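Local coordinates for protein COG0778: Nitroreductase (Streptococcus pneumoniae, PDB 2B67) that probably catalyses the FMN-dependent reduction of nitro compounds or related acceptors at the expense of NAD(P)H, as a nitroreductase-family flavoenzyme, at residues E34-A39 and G136-N141. Residues are numbered along the deposited sequence; the frame is centred on the assembly and turned at random.
Sequences EIATLA and GLVAMN
Asn141 reaches from helix 124-148 to the Ala36-Ala39 turn at the C-terminal side of helix 26-36 and gives an amide N-H to the carbonyl of Ala36, with ND2 2.9 Å from Ala36 O. The bond is nearly straight, 166° at the hydrogen, and the oxygen lies close to the plane of the Asn141 amide. Seen from the acceptor, the donor stands above the carbonyl plane. Ala36 O also closes the type I beta turn from Ala36 to Ala39, accepting Ala39 N at 3.0 Å; both donors arrive from the same face. Asparagine suits this place: its short arm brings an amide up to a buried main-chain oxygen, and ND2 makes a second hydrogen bond, to Asn10 OD1 of the second subunit, so that one side chain ties turn, helix and dimer partner together.

One helical turn earlier, Val138 packs its CG2 methyl against the same carbonyl and the Ala36 methyl. With chi1 at 76°, CG1 sits between the backbone N and the carbonyl carbon and CG2 lies anti to N, where it faces the turn, 3.5 Å from Ala36 O and 4.1 Å from Ala36 CB. The Ala39 methyl points at the helix, with CB 4.2 Å from Val138 CA and 3.8 Å from Asn141 ND2. Alanines at both ends of the turn take little room and let its backbone come close: the CA atoms of Ala36 and Asn141 are 4.7 Å apart.

Next to Val138, Leu137 touches a bound FMN, so the turn is held beside a helix that lines the flavin pocket. Arg194 of the second subunit binds the carbonyls of Leu38 and Ala39, while Thr37 and Val138 pack against Trp48 and Phe50 of strand 48-53, and Val138 also meets Leu81 of strand 77-84, placing the contact over the central antiparallel sheet.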
loop_
_atom_site.group_PDB
_atom_site.type_symbol
_atom_site.label_atom_id
_atom_site.label_comp_id
_atom_site.label_asym_id
_atom_site.label_seq_id
_atom_site.Cartn_x
_atom_site.Cartn_y
_atom_site.Cartn_z
ATOM N N GLU A 34 -15.475 2.937 -1.909
ATOM C CA GLU A 34 -15.624 4.234 -1.267
ATOM C C GLU A 34 -14.893 4.317 0.079
ATOM O O GLU A 34 -14.276 5.356 0.407
ATOM C CB GLU A 34 -17.091 4.645 -1.152
ATOM C CG GLU A 34 -17.275 6.091 -0.697
ATOM C CD GLU A 34 -18.733 6.492 -0.621
ATOM O OE1 GLU A 34 -19.562 5.657 -0.191
ATOM O OE2 GLU A 34 -19.060 7.630 -1.008
ATOM N N ILE A 35 -14.925 3.246 0.861
ATOM C CA ILE A 35 -14.086 3.232 2.088
ATOM C C ILE A 35 -12.571 3.232 1.750
ATOM O O ILE A 35 -11.794 3.966 2.372
ATOM C CB ILE A 35 -14.440 2.033 3.045
ATOM C CG1 ILE A 35 -15.853 2.206 3.629
ATOM C CG2 ILE A 35 -13.461 1.937 4.213
ATOM C CD1 ILE A 35 -16.359 0.929 4.329
ATOM N N ALA A 36 -12.169 2.416 0.768
ATOM C CA ALA A 36 -10.771 2.233 0.424
ATOM C C ALA A 36 -10.108 3.562 0.014
ATOM O O ALA A 36 -8.985 3.836 0.422
ATOM C CB ALA A 36 -10.605 1.191 -0.714
ATOM N N THR A 37 -10.797 4.367 -0.789
ATOM C CA THR A 37 -10.244 5.684 -1.227
ATOM C C THR A 37 -10.129 6.776 -0.128
ATOM O O THR A 37 -9.546 7.835 -0.362
ATOM C CB THR A 37 -10.987 6.242 -2.440
ATOM O OG1 THR A 37 -12.383 6.325 -2.168
ATOM C CG2 THR A 37 -10.815 5.334 -3.592
ATOM N N LEU A 38 -10.659 6.504 1.061
ATOM C CA LEU A 38 -10.325 7.329 2.242
ATOM C C LEU A 38 -8.841 7.232 2.563
ATOM O O LEU A 38 -8.321 8.102 3.263
ATOM C CB LEU A 38 -11.143 6.918 3.473
ATOM C CG LEU A 38 -12.659 7.059 3.329
ATOM C CD1 LEU A 38 -13.361 6.459 4.552
ATOM C CD2 LEU A 38 -13.069 8.531 3.167
ATOM N N ALA A 39 -8.165 6.213 2.010
ATOM C CA ALA A 39 -6.690 6.057 2.102
ATOM C C ALA A 39 -5.928 7.348 1.849
ATOM O O ALA A 39 -6.302 8.089 0.940
ATOM C CB ALA A 39 -6.214 5.074 1.068
ATOM N N GLY A 136 -0.336 0.459 -3.703
ATOM C CA GLY A 136 -0.211 -0.388 -2.520
ATOM C C GLY A 136 -1.043 0.125 -1.355
ATOM O O GLY A 136 -1.798 -0.645 -0.717
ATOM N N LEU A 137 -0.934 1.424 -1.066
ATOM C CA LEU A 137 -1.755 2.018 -0.004
ATOM C C LEU A 137 -3.246 1.708 -0.171
ATOM O O LEU A 137 -3.868 1.181 0.748
ATOM C CB LEU A 137 -1.546 3.532 0.067
ATOM C CG LEU A 137 -0.174 4.024 0.534
ATOM C CD1 LEU A 137 -0.088 5.525 0.257
ATOM C CD2 LEU A 137 0.003 3.716 2.031
ATOM N N VAL A 138 -3.820 2.035 -1.345
ATOM C CA VAL A 138 -5.243 1.867 -1.523
ATOM C C VAL A 138 -5.609 0.371 -1.673
ATOM O O VAL A 138 -6.699 -0.018 -1.269
ATOM C CB VAL A 138 -5.851 2.771 -2.686
ATOM C CG1 VAL A 138 -5.524 2.215 -4.070
ATOM C CG2 VAL A 138 -7.386 2.961 -2.520
ATOM N N ALA A 139 -4.739 -0.445 -2.291
ATOM C CA ALA A 139 -5.078 -1.832 -2.468
ATOM C C ALA A 139 -5.314 -2.500 -1.108
ATOM O O ALA A 139 -6.266 -3.246 -0.945
ATOM C CB ALA A 139 -4.005 -2.555 -3.228
HETATM N N MSE A 140 -4.426 -2.232 -0.151
HETATM C CA MSE A 140 -4.566 -2.691 1.250
HETATM C C MSE A 140 -5.905 -2.276 1.914
HETATM O O MSE A 140 -6.596 -3.102 2.530
HETATM C CB MSE A 140 -3.415 -2.156 2.099
HETATM C CG MSE A 140 -3.455 -2.604 3.577
HETATM SE SE MSE A 140 -2.745 -4.428 3.706
HETATM C CE MSE A 140 -4.363 -5.501 3.760
ATOM N N ASN A 141 -6.263 -1.009 1.747
ATOM C CA ASN A 141 -7.486 -0.464 2.361
ATOM C C ASN A 141 -8.710 -1.175 1.740
ATOM O O ASN A 141 -9.650 -1.545 2.449
ATOM C CB ASN A 141 -7.549 1.067 2.174
ATOM C CG ASN A 141 -8.171 1.790 3.382
ATOM O OD1 ASN A 141 -8.173 1.275 4.500
ATOM N ND2 ASN A 141 -8.680 2.988 3.157
#